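Local coordinates for protein 4-alpha-glucanotransferase (Corynebacterium glutamicum, PDB 5B68) that belongs to the 4-alpha-glucanotransferase (amylomaltase, or disproportionating enzyme) family and joins a TIM-barrel domain to an N-terminal beta sandwich, at residues 507-512 against 548-553; 533-538 against 542-547; 566-571 against 596-601; 602-607 against 635-640; 614-617 against 623-626. All blocks are in the same frame, centred on the assembly; numbering follows the deposited sequence.

Contact 1. Residues 507-512 against 548-553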
# COMPACT_ATOMS: atom_id res chain seq x y z
N GLY A 507 -9.29 3.13 1.24
CA GLY A 507 -8.49 3.90 0.34
C GLY A 507 -8.21 5.19 1.02
O GLY A 507 -9.09 5.86 1.49
N GLU A 508 -6.94 5.50 1.07
CA GLU A 508 -6.53 6.64 1.81
C GLU A 508 -6.80 7.81 0.91
O GLU A 508 -6.29 7.89 -0.20
CB GLU A 508 -5.06 6.47 2.17
CG GLU A 508 -4.11 6.91 1.10
CD GLU A 508 -3.60 8.28 1.39
OE1 GLU A 508 -4.43 9.18 1.64
OE2 GLU A 508 -2.38 8.44 1.40
N ASP A 509 -7.59 8.72 1.45
CA ASP A 509 -8.53 9.62 0.79
C ASP A 509 -8.18 11.10 0.88
O ASP A 509 -8.95 11.96 0.49
CB ASP A 509 -9.86 9.42 1.51
CG ASP A 509 -11.04 9.68 0.63
OD1 ASP A 509 -10.95 10.56 -0.24
OD2 ASP A 509 -12.05 9.00 0.79
N LEU A 510 -7.01 11.41 1.40
CA LEU A 510 -6.75 12.70 1.99
C LEU A 510 -6.91 13.93 1.08
O LEU A 510 -7.38 14.96 1.53
CB LEU A 510 -5.41 12.69 2.74
CG LEU A 510 -5.38 11.76 3.96
CD1 LEU A 510 -4.25 12.11 4.91
CD2 LEU A 510 -6.70 11.70 4.71
N GLY A 511 -6.54 13.82 -0.18
CA GLY A 511 -6.59 14.96 -1.09
C GLY A 511 -8.01 15.35 -1.52
O GLY A 511 -8.95 14.89 -0.90
N THR A 512 -8.17 16.24 -2.50
CA THR A 512 -9.49 16.79 -2.83
C THR A 512 -9.92 16.68 -4.32
O THR A 512 -10.17 17.68 -5.01
CB THR A 512 -9.47 18.27 -2.48
OG1 THR A 512 -8.40 18.88 -3.22
CG2 THR A 512 -9.24 18.46 -1.02
N GLU A 548 -21.87 14.36 10.50
CA GLU A 548 -21.39 14.63 9.13
C GLU A 548 -20.24 13.72 8.71
O GLU A 548 -19.71 13.94 7.62
CB GLU A 548 -20.89 16.08 9.03
CG GLU A 548 -22.02 17.11 9.15
CD GLU A 548 -21.56 18.54 9.35
OE1 GLU A 548 -20.41 18.84 9.72
OE2 GLU A 548 -22.44 19.41 9.18
N TYR A 549 -19.80 12.80 9.56
CA TYR A 549 -18.75 11.86 9.22
C TYR A 549 -19.38 10.89 8.21
O TYR A 549 -20.54 10.41 8.37
CB TYR A 549 -18.09 11.20 10.47
CG TYR A 549 -16.99 11.99 11.12
CD1 TYR A 549 -17.28 13.13 11.86
CD2 TYR A 549 -15.68 11.68 10.91
CE1 TYR A 549 -16.27 13.86 12.40
CE2 TYR A 549 -14.67 12.39 11.48
CZ TYR A 549 -14.97 13.50 12.22
OH TYR A 549 -13.96 14.26 12.73
N ARG A 550 -18.64 10.66 7.11
CA ARG A 550 -19.03 9.78 6.02
C ARG A 550 -19.20 8.36 6.55
O ARG A 550 -18.31 7.84 7.24
CB ARG A 550 -17.90 9.67 4.98
CG ARG A 550 -17.94 10.56 3.79
CD ARG A 550 -16.87 10.07 2.79
NE ARG A 550 -17.37 8.90 2.03
CZ ARG A 550 -16.61 8.07 1.29
NH1 ARG A 550 -15.28 8.22 1.20
NH2 ARG A 550 -17.19 7.08 0.63
N PRO A 551 -20.27 7.70 6.19
CA PRO A 551 -20.43 6.33 6.59
C PRO A 551 -19.45 5.35 5.92
O PRO A 551 -18.97 4.44 6.60
CB PRO A 551 -21.84 5.99 6.16
CG PRO A 551 -22.51 7.31 6.15
CD PRO A 551 -21.50 8.23 5.60
N LEU A 552 -19.20 5.50 4.64
CA LEU A 552 -18.35 4.51 3.95
C LEU A 552 -16.91 4.95 4.12
O LEU A 552 -16.30 5.46 3.20
CB LEU A 552 -18.75 4.31 2.50
CG LEU A 552 -18.10 3.12 1.80
CD1 LEU A 552 -18.55 1.81 2.38
CD2 LEU A 552 -18.38 3.26 0.27
N ALA A 553 -16.40 4.74 5.31
CA ALA A 553 -15.10 5.25 5.73
C ALA A 553 -14.55 4.50 6.94
O ALA A 553 -15.29 3.97 7.75
CB ALA A 553 -15.16 6.73 6.06
O HOH W 1 -13.58 9.97 2.56
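A single pair of side-chain atoms carries this contact: D509 OD2 and R550 NH1 form a salt bridge at 3.3 Å, yet no direct hydrogen bond links the two loops. A water fills that role. It donates to D509 OD2 at the short distance of 2.5 Å and accepts from R550 NH1 at 2.8 Å, closing a small triangle with the ion pair. The side chains approach from opposite directions. Both OD2 and the water lie in the guanidinium plane, at its edge, whereas the carboxylate plane stands 86° from it, so this is not the flat two-pronged pairing of the two groups. A bend in the R550 chain at chi3 (80°) turns the guanidinium toward D509, and the carbonyl O of L552 sits 3.1 Å above one face of the group, offset toward its rim. The contact lies at the surface of the TIM barrel, between the loop that follows strand 504-507 and the one that leads into strand 553-556. Strand 528-531 borders both loops: D509 N bonds to T529 OG1, and L552 shares a backbone bond with G528. Nearest atoms of the R550 side chain and a sulfate, probably from the crystallisation liquor, are about 4 Å apart. With one ion pair and one bridging water, the link probably rests on charge more than on packing, and the sulfate nearby is consistent with local positive charge.

Contact 2. Residues 533-538 against 542-547. With SO4 (sulfate ion), chain I.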
# COMPACT_ATOMS: atom_id res chain seq x y z
N TRP A 533 -8.41 15.15 13.35
CA TRP A 533 -7.70 16.46 13.43
C TRP A 533 -7.76 17.25 12.12
O TRP A 533 -7.64 18.47 12.14
CB TRP A 533 -6.25 16.28 13.83
CG TRP A 533 -5.97 15.66 15.11
CD1 TRP A 533 -5.26 14.52 15.31
CD2 TRP A 533 -6.41 16.10 16.40
NE1 TRP A 533 -5.18 14.23 16.64
CE2 TRP A 533 -5.90 15.18 17.34
CE3 TRP A 533 -7.16 17.19 16.85
CZ2 TRP A 533 -6.11 15.32 18.71
CZ3 TRP A 533 -7.41 17.31 18.21
CH2 TRP A 533 -6.89 16.38 19.13
N PHE A 534 -7.97 16.56 10.98
CA PHE A 534 -8.08 17.23 9.67
C PHE A 534 -9.46 17.52 9.19
O PHE A 534 -9.62 18.14 8.15
CB PHE A 534 -7.36 16.39 8.59
CG PHE A 534 -5.96 16.01 8.94
CD1 PHE A 534 -5.11 16.89 9.59
CD2 PHE A 534 -5.45 14.78 8.54
CE1 PHE A 534 -3.80 16.54 9.89
CE2 PHE A 534 -4.12 14.41 8.83
CZ PHE A 534 -3.29 15.30 9.50
N GLU A 535 -10.51 17.11 9.90
CA GLU A 535 -11.83 17.14 9.31
C GLU A 535 -12.55 18.45 9.54
O GLU A 535 -12.62 18.92 10.70
CB GLU A 535 -12.71 16.04 9.90
CG GLU A 535 -12.37 14.59 9.52
CD GLU A 535 -12.23 14.37 8.01
OE1 GLU A 535 -11.24 13.71 7.57
OE2 GLU A 535 -13.13 14.85 7.31
N HIS A 536 -13.13 19.01 8.47
CA HIS A 536 -13.82 20.28 8.50
C HIS A 536 -15.19 19.94 8.11
O HIS A 536 -15.42 18.95 7.40
CB HIS A 536 -13.17 21.29 7.49
CG HIS A 536 -11.83 21.78 7.89
ND1 HIS A 536 -11.64 23.00 8.49
CD2 HIS A 536 -10.60 21.25 7.72
CE1 HIS A 536 -10.34 23.17 8.73
NE2 HIS A 536 -9.69 22.12 8.26
N SER A 537 -16.15 20.72 8.62
CA SER A 537 -17.53 20.52 8.30
C SER A 537 -17.74 20.88 6.81
O SER A 537 -17.27 21.92 6.37
CB SER A 537 -18.35 21.46 9.18
OG SER A 537 -19.74 21.30 9.03
N PRO A 538 -18.43 20.04 6.05
CA PRO A 538 -18.84 20.58 4.77
C PRO A 538 -19.79 21.77 4.94
O PRO A 538 -19.72 22.69 4.14
CB PRO A 538 -19.57 19.43 4.12
CG PRO A 538 -20.15 18.68 5.27
CD PRO A 538 -19.15 18.80 6.38
N GLY A 542 -15.40 25.43 10.61
CA GLY A 542 -14.89 24.71 11.76
C GLY A 542 -15.00 23.20 11.64
O GLY A 542 -15.24 22.65 10.55
N PRO A 543 -14.81 22.49 12.77
CA PRO A 543 -14.68 21.04 12.66
C PRO A 543 -15.93 20.33 12.22
O PRO A 543 -17.06 20.78 12.46
CB PRO A 543 -14.30 20.62 14.09
CG PRO A 543 -13.70 21.86 14.73
CD PRO A 543 -14.61 22.95 14.17
N ARG A 544 -15.72 19.17 11.62
CA ARG A 544 -16.81 18.34 11.20
C ARG A 544 -17.69 17.84 12.38
O ARG A 544 -17.16 17.31 13.36
CB ARG A 544 -16.28 17.12 10.43
CG ARG A 544 -17.37 16.33 9.72
CD ARG A 544 -16.76 15.13 8.97
NE ARG A 544 -15.97 15.63 7.82
CZ ARG A 544 -16.47 15.85 6.60
NH1 ARG A 544 -15.64 16.33 5.65
NH2 ARG A 544 -17.73 15.60 6.29
N ARG A 545 -18.99 17.93 12.24
CA ARG A 545 -19.88 17.44 13.32
C ARG A 545 -19.96 15.90 13.28
O ARG A 545 -19.79 15.25 12.21
CB ARG A 545 -21.30 18.00 13.19
CG ARG A 545 -21.41 19.55 13.24
CD ARG A 545 -22.85 19.96 12.96
NE ARG A 545 -23.71 19.69 14.12
CZ ARG A 545 -23.77 20.50 15.19
NH1 ARG A 545 -24.58 20.19 16.20
NH2 ARG A 545 -23.00 21.62 15.26
N GLN A 546 -20.33 15.33 14.40
CA GLN A 546 -20.41 13.88 14.47
C GLN A 546 -21.21 13.28 13.35
O GLN A 546 -20.79 12.27 12.71
CB GLN A 546 -20.99 13.42 15.80
CG GLN A 546 -21.00 11.93 16.00
CD GLN A 546 -21.40 11.63 17.42
OE1 GLN A 546 -22.56 11.80 17.79
NE2 GLN A 546 -20.44 11.19 18.21
N GLU A 547 -22.40 13.84 13.14
CA GLU A 547 -23.33 13.33 12.17
C GLU A 547 -22.88 13.56 10.71
O GLU A 547 -23.42 12.95 9.82
CB GLU A 547 -24.72 13.88 12.36
CG GLU A 547 -24.87 15.41 12.17
CD GLU A 547 -24.60 16.22 13.42
OE1 GLU A 547 -25.07 17.39 13.42
OE2 GLU A 547 -23.87 15.75 14.34
S SO4 I . -17.84 15.92 2.57
O1 SO4 I . -18.47 14.62 2.92
O2 SO4 I . -18.72 16.70 1.64
O3 SO4 I . -17.59 16.77 3.76
O4 SO4 I . -16.52 15.59 2.00
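R544 reaches across E535 at a slant and meets its carboxylate through NE, which donates to E535 OE2 at 3.0 Å; a weak second bond runs from R544 NH1 to the same oxygen at 3.4 Å. The arginine chain is extended as far as CD and then bends at chi3 (-70°), while E535 folds back at chi2 (-51°) to bring OE2 to it. The two planes are 50° apart, and OE2 is met on its anti side. At the guanidinium edge, R544 NH1 and R544 NH2 both donate to sulfate O3, each at 2.8 Å. H536 O and P538 CD cover one face of the group, with P538 CD 3.5 Å from R544 NH2. The backbones beneath form a single antiparallel bridge in which H536 and P543 are a non-hydrogen-bonded pair, flanked by the bonds S537 N to G542 O (2.9 Å) and R544 N to E535 O (3.2 Å). This turn, closed by the one bridge, belongs to the long loop between barrel strands 528-531 and 553-556. S537 CB rests on P543 O at 3.6 Å, and S537 OG turns to E548 OE1; E548 O in turn takes a bond from R544 NH2.

Contact 3. Residues 566-571 against 596-601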
# COMPACT_ATOMS: atom_id res chain seq x y z
N ALA A 566 -1.82 12.06 22.97
CA ALA A 566 -1.31 12.65 24.23
C ALA A 566 -0.29 13.75 23.92
O ALA A 566 -0.23 14.77 24.62
CB ALA A 566 -0.68 11.62 25.14
N GLY A 567 0.52 13.53 22.89
CA GLY A 567 1.47 14.58 22.40
C GLY A 567 0.80 15.71 21.67
O GLY A 567 1.09 16.90 21.92
N TYR A 568 -0.16 15.36 20.80
CA TYR A 568 -0.88 16.30 20.00
C TYR A 568 -1.66 17.29 20.89
O TYR A 568 -1.64 18.47 20.66
CB TYR A 568 -1.84 15.59 19.07
CG TYR A 568 -2.34 16.41 17.97
CD1 TYR A 568 -3.29 17.39 18.17
CD2 TYR A 568 -1.83 16.27 16.67
CE1 TYR A 568 -3.76 18.18 17.14
CE2 TYR A 568 -2.31 17.05 15.63
CZ TYR A 568 -3.26 18.02 15.87
OH TYR A 568 -3.76 18.82 14.87
N LEU A 569 -2.37 16.79 21.90
CA LEU A 569 -3.05 17.67 22.88
C LEU A 569 -2.12 18.70 23.52
O LEU A 569 -2.58 19.80 23.84
CB LEU A 569 -3.72 16.81 23.99
CG LEU A 569 -5.01 16.09 23.55
CD1 LEU A 569 -5.43 14.94 24.48
CD2 LEU A 569 -6.17 17.05 23.34
N GLU A 570 -0.84 18.35 23.70
CA GLU A 570 0.11 19.21 24.40
C GLU A 570 0.99 20.03 23.44
O GLU A 570 2.02 20.56 23.85
CB GLU A 570 0.89 18.37 25.46
CG GLU A 570 0.06 18.12 26.73
CD GLU A 570 0.31 16.77 27.42
OE1 GLU A 570 1.46 16.58 27.90
OE2 GLU A 570 -0.64 15.91 27.50
N GLY A 571 0.57 20.15 22.18
CA GLY A 571 1.31 20.83 21.13
C GLY A 571 2.53 20.17 20.51
O GLY A 571 3.26 20.83 19.82
N GLN A 596 -6.79 26.94 19.34
CA GLN A 596 -8.10 27.34 18.87
C GLN A 596 -8.86 26.25 18.11
O GLN A 596 -10.06 26.05 18.27
CB GLN A 596 -7.99 28.61 17.98
CG GLN A 596 -9.25 29.13 17.26
CD GLN A 596 -10.39 29.57 18.16
OE1 GLN A 596 -11.56 29.45 17.81
NE2 GLN A 596 -10.05 30.12 19.27
N TRP A 597 -8.14 25.60 17.21
CA TRP A 597 -8.73 24.48 16.43
C TRP A 597 -9.14 23.33 17.38
O TRP A 597 -10.26 22.81 17.28
CB TRP A 597 -7.65 23.99 15.44
CG TRP A 597 -8.04 22.79 14.57
CD1 TRP A 597 -7.38 21.61 14.47
CD2 TRP A 597 -9.16 22.71 13.71
NE1 TRP A 597 -8.03 20.79 13.60
CE2 TRP A 597 -9.13 21.43 13.12
CE3 TRP A 597 -10.20 23.60 13.37
CZ2 TRP A 597 -10.09 21.00 12.22
CZ3 TRP A 597 -11.15 23.19 12.44
CH2 TRP A 597 -11.06 21.87 11.86
N GLN A 598 -8.23 22.94 18.28
CA GLN A 598 -8.52 21.94 19.35
C GLN A 598 -9.79 22.32 20.14
O GLN A 598 -10.70 21.50 20.34
CB GLN A 598 -7.34 21.74 20.27
CG GLN A 598 -6.19 20.99 19.60
CD GLN A 598 -5.17 20.43 20.53
OE1 GLN A 598 -5.44 20.03 21.67
NE2 GLN A 598 -3.94 20.36 20.05
N ALA A 599 -9.92 23.59 20.48
CA ALA A 599 -11.06 24.02 21.28
C ALA A 599 -12.30 23.83 20.55
O ALA A 599 -13.29 23.32 21.08
CB ALA A 599 -10.89 25.52 21.70
N GLU A 600 -12.28 24.22 19.28
CA GLU A 600 -13.43 24.07 18.43
C GLU A 600 -13.86 22.60 18.30
O GLU A 600 -15.09 22.30 18.24
CB GLU A 600 -13.15 24.69 17.03
CG GLU A 600 -13.27 26.22 17.02
CD GLU A 600 -12.90 26.84 15.68
OE1 GLU A 600 -13.53 26.46 14.68
OE2 GLU A 600 -12.02 27.73 15.66
N ILE A 601 -12.86 21.71 18.21
CA ILE A 601 -13.16 20.26 18.11
C ILE A 601 -13.78 19.74 19.42
O ILE A 601 -14.77 18.98 19.39
CB ILE A 601 -11.87 19.45 17.82
CG1 ILE A 601 -11.42 19.71 16.36
CG2 ILE A 601 -12.10 17.95 18.03
CD1 ILE A 601 -10.09 19.06 16.03
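Y568 gives Q598 both a carbonyl and a ring to lie against. Q598 NE2 donates to Y568 O at 3.0 Å, with a moderately bent N-H...O angle of 144°, and approaches from above the carbonyl plane. From the opposite face of that plane G571 N reaches the same oxygen at 3.2 Å, so two N-H groups grip it. Y568 CG lies anti to its backbone N (chi1 -164°), which swings the ring outward until CD1 and CE1 are each 3.6 Å from Q598 NE2; ring and amide planes are 35° apart. At L569 the other end of the amide is met: Q598 OE1 lies 3.5 Å from L569 CD2 and 3.6 Å from L569 CA. Q598, extended beyond CG, thus spans the gap between the two helices and brings its amide to the last turn of helix 565-569, NE2 at Y568 and OE1 at L569. That amide has further partners, OE1 accepting from R624 NH1 and NE2 donating to D594 OD1, consistent with its modelled orientation. G571, with positive phi, is the C-prime residue of a Schellman motif that closes helix 565-569, and it also stands at the N-cap position of helix 572-579. Around this buried contact, the Y568 ring stacks with W533 and H573, L569 packs on L627 and L630 of helix 627-639, and W597, one residue before Q598 on helix 587-607, bonds through NE1 to W533 O in the loop beyond strand 528-531.

Contact 4. Residues 602-607 against 635-640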
# COMPACT_ATOMS: atom_id res chain seq x y z
N LEU A 602 -13.20 20.18 20.54
CA LEU A 602 -13.70 19.77 21.85
C LEU A 602 -15.13 20.29 22.04
O LEU A 602 -15.97 19.60 22.63
CB LEU A 602 -12.76 20.26 22.95
CG LEU A 602 -11.34 19.63 22.92
CD1 LEU A 602 -10.40 20.39 23.84
CD2 LEU A 602 -11.32 18.14 23.27
N ASP A 603 -15.41 21.53 21.57
CA ASP A 603 -16.80 22.02 21.56
C ASP A 603 -17.72 21.19 20.72
O ASP A 603 -18.89 20.95 21.07
CB ASP A 603 -16.87 23.50 21.12
CG ASP A 603 -16.41 24.46 22.22
OD1 ASP A 603 -16.27 24.04 23.41
OD2 ASP A 603 -16.08 25.61 21.84
N VAL A 604 -17.23 20.73 19.56
CA VAL A 604 -18.09 19.88 18.72
C VAL A 604 -18.35 18.55 19.38
O VAL A 604 -19.43 18.00 19.28
CB VAL A 604 -17.51 19.78 17.27
CG1 VAL A 604 -17.89 18.50 16.59
CG2 VAL A 604 -17.94 21.01 16.45
N ALA A 605 -17.31 18.01 20.04
CA ALA A 605 -17.44 16.74 20.80
C ALA A 605 -18.48 16.86 21.93
O ALA A 605 -19.34 15.99 22.12
CB ALA A 605 -16.07 16.32 21.33
N ALA A 606 -18.45 18.00 22.58
CA ALA A 606 -19.43 18.29 23.62
C ALA A 606 -20.83 18.44 23.08
O ALA A 606 -21.76 18.04 23.77
CB ALA A 606 -18.98 19.52 24.43
N SER A 607 -21.04 18.97 21.86
CA SER A 607 -22.39 18.99 21.27
C SER A 607 -22.91 17.62 20.99
O SER A 607 -24.12 17.38 20.92
CB SER A 607 -22.38 19.78 19.95
OG SER A 607 -22.09 21.13 20.25
N HIS A 635 -12.39 9.63 21.71
CA HIS A 635 -12.65 8.30 21.24
C HIS A 635 -14.14 7.97 21.21
O HIS A 635 -14.64 7.34 20.29
CB HIS A 635 -11.85 7.28 22.04
CG HIS A 635 -10.40 7.30 21.70
ND1 HIS A 635 -9.86 6.47 20.72
CD2 HIS A 635 -9.40 8.12 22.09
CE1 HIS A 635 -8.58 6.74 20.58
NE2 HIS A 635 -8.26 7.71 21.41
N THR A 636 -14.86 8.45 22.22
CA THR A 636 -16.31 8.34 22.21
C THR A 636 -16.95 9.06 21.01
O THR A 636 -17.95 8.53 20.37
CB THR A 636 -16.90 8.90 23.57
OG1 THR A 636 -16.43 8.07 24.65
CG2 THR A 636 -18.35 8.83 23.52
N PHE A 637 -16.47 10.26 20.76
CA PHE A 637 -16.95 11.10 19.64
C PHE A 637 -16.81 10.32 18.31
O PHE A 637 -17.74 10.16 17.60
CB PHE A 637 -16.14 12.37 19.60
CG PHE A 637 -16.48 13.27 18.45
CD1 PHE A 637 -17.67 13.96 18.41
CD2 PHE A 637 -15.62 13.40 17.35
CE1 PHE A 637 -18.03 14.78 17.35
CE2 PHE A 637 -15.99 14.22 16.28
CZ PHE A 637 -17.18 14.93 16.29
N VAL A 638 -15.63 9.72 18.11
CA VAL A 638 -15.36 8.89 16.90
C VAL A 638 -16.21 7.63 16.88
O VAL A 638 -16.83 7.33 15.85
CB VAL A 638 -13.87 8.59 16.83
CG1 VAL A 638 -13.57 7.39 15.96
CG2 VAL A 638 -13.14 9.83 16.35
N ALA A 639 -16.33 6.97 18.04
CA ALA A 639 -17.06 5.69 18.12
C ALA A 639 -18.53 5.84 17.71
O ALA A 639 -19.14 4.91 17.16
CB ALA A 639 -16.94 5.06 19.54
N LYS A 640 -19.12 7.01 18.02
CA LYS A 640 -20.56 7.24 17.76
C LYS A 640 -20.82 7.99 16.48
O LYS A 640 -21.98 8.35 16.20
CB LYS A 640 -21.26 7.89 18.97
CG LYS A 640 -21.25 7.08 20.30
CD LYS A 640 -21.59 5.60 20.13
CE LYS A 640 -21.86 4.92 21.46
NZ LYS A 640 -21.16 3.61 21.53
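F637 drives its ring against A605 and V604; no hydrogen bond joins the two segments, and the contact is van der Waals packing of the ring. The CB of F637 leaves helix 627-639 in the direction of helix 587-607, and with CG anti to the backbone N (chi1 177°) the ring continues outward along that line. Its first point of contact is CD1, 3.7 Å from A605 CA and 4.1 Å from A605 CB; the small methyl lets the ring rest almost on the backbone of the other helix. Next along the rim, CE1 touches V604 CG1 at 3.8 Å and passes V604 O at 4.0 Å. The tip, CZ, lies 3.7 Å from V604 CG1, the branch that stands anti to the V604 backbone N, and also reaches R544 O. On the other rim CE2 packs against the ring of Y549. The backbones come close here, with CA atoms of A605 and F637 only 5.8 Å apart. F637 O, near the end of its helix, accepts from Q546 NE2. Helix 627-639 lies between helix 587-607, whose L602 rests on L630 and L634, and barrel strand 645-649, met by V638 at T646.

Contact 5. Residues 614-617 against 623-626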
# COMPACT_ATOMS: atom_id res chain seq x y z
N ARG A 614 -17.73 22.37 28.53
CA ARG A 614 -16.97 23.36 29.25
C ARG A 614 -16.84 24.70 28.57
O ARG A 614 -16.32 25.63 29.17
CB ARG A 614 -15.58 22.86 29.54
CG ARG A 614 -15.55 21.62 30.36
CD ARG A 614 -14.15 21.34 30.80
NE ARG A 614 -14.04 20.02 31.38
CZ ARG A 614 -13.18 19.73 32.34
NH1 ARG A 614 -12.38 20.67 32.80
NH2 ARG A 614 -13.13 18.51 32.84
N GLU A 615 -17.23 24.80 27.31
CA GLU A 615 -16.90 25.98 26.52
C GLU A 615 -15.38 26.13 26.44
O GLU A 615 -14.78 26.91 27.14
CB GLU A 615 -17.58 27.23 27.05
CG GLU A 615 -19.09 27.13 27.05
CD GLU A 615 -19.68 26.99 25.67
OE1 GLU A 615 -20.86 26.62 25.56
OE2 GLU A 615 -18.97 27.24 24.68
N TYR A 616 -14.78 25.26 25.65
CA TYR A 616 -13.33 25.13 25.51
C TYR A 616 -12.58 26.33 24.93
O TYR A 616 -11.45 26.55 25.27
CB TYR A 616 -13.00 23.83 24.77
CG TYR A 616 -13.44 22.60 25.53
CD1 TYR A 616 -14.71 22.10 25.38
CD2 TYR A 616 -12.60 21.97 26.42
CE1 TYR A 616 -15.13 20.99 26.08
CE2 TYR A 616 -13.01 20.87 27.12
CZ TYR A 616 -14.27 20.38 26.95
OH TYR A 616 -14.68 19.29 27.65
N VAL A 617 -13.19 27.06 24.03
CA VAL A 617 -12.56 28.25 23.43
C VAL A 617 -12.42 29.25 24.55
O VAL A 617 -13.41 29.70 25.09
CB VAL A 617 -13.41 28.87 22.28
CG1 VAL A 617 -12.79 30.18 21.75
CG2 VAL A 617 -13.62 27.88 21.13
N GLN A 623 -6.09 23.48 31.18
CA GLN A 623 -7.37 23.61 31.85
C GLN A 623 -8.56 22.89 31.19
O GLN A 623 -9.69 23.23 31.47
CB GLN A 623 -7.72 25.09 31.99
CG GLN A 623 -6.79 25.86 32.90
CD GLN A 623 -7.00 27.37 32.82
OE1 GLN A 623 -7.89 27.86 32.14
NE2 GLN A 623 -6.17 28.11 33.55
N ARG A 624 -8.31 21.95 30.28
CA ARG A 624 -9.39 21.35 29.44
C ARG A 624 -9.83 19.95 29.95
O ARG A 624 -10.80 19.39 29.44
CB ARG A 624 -8.93 21.27 27.96
CG ARG A 624 -8.62 22.65 27.36
CD ARG A 624 -7.91 22.65 26.00
NE ARG A 624 -6.76 21.75 26.01
CZ ARG A 624 -6.23 21.19 24.91
NH1 ARG A 624 -6.70 21.45 23.71
NH2 ARG A 624 -5.20 20.41 25.03
N GLY A 625 -9.14 19.44 30.97
CA GLY A 625 -9.42 18.14 31.55
C GLY A 625 -8.14 17.36 31.60
O GLY A 625 -7.16 17.74 30.97
N GLU A 626 -8.18 16.23 32.29
CA GLU A 626 -7.06 15.32 32.38
C GLU A 626 -6.86 14.63 31.04
O GLU A 626 -7.78 14.48 30.28
CB GLU A 626 -7.36 14.25 33.41
CG GLU A 626 -7.64 14.78 34.79
CD GLU A 626 -6.42 14.69 35.65
OE1 GLU A 626 -5.49 15.48 35.41
OE2 GLU A 626 -6.38 13.81 36.53
O HOH W 2 -13.10 18.04 29.41
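In the irregular connection between helices 587-607 and 627-639, R614 and Y616 close on the carbonyl of R624 without any direct hydrogen bond. R624 O sits 3.7 Å above the centre of the R614 guanidinium plane, and G625 N lies over the same group, so the extended arginine lays its flat end over the R624-G625 peptide. The same oxygen meets the Y616 ring at its edge and in its plane, 3.5 Å from CE2. Y616 CD2 also touches R624 CB at 4.0 Å, while one face of the ring carries R614 CB, 3.8 Å above it. The R624 side chain then bends at chi3 (-49°) and leads away from the contact, where NE bonds to R621 O and the guanidinium reaches helix 587-607 through Q598. G625 has a positive phi (128°), and E626 next holds the N-cap position of helix 627-639. On the first segment, Y616 N is bonded to D603 OD1 and Y616 OH to P612 O. One water completes the link, donating to Y616 OH and to R624 O, each at 2.7 Å.

How the contacts relate
From the N terminus, contact 1 is first to open, at the end of barrel strand 504-507, and it closes just before strand 553-556. Contact 2 lies wholly within that span, a short loop in the excursion after strand 528-531; E548 and Y549 of contact 1 touch it directly. Contact 3 follows in series, tying helix 565-569 to helix 587-607, whose next turns begin contact 4. Contact 4 closes on helix 627-639, and the loop it spans contains contact 5. None of the loops cross. W533 joins contacts 2 and 3, F637 meets contacts 1 and 2, R624 links contact 5 to contact 3, and D603 joins contacts 4 and 5.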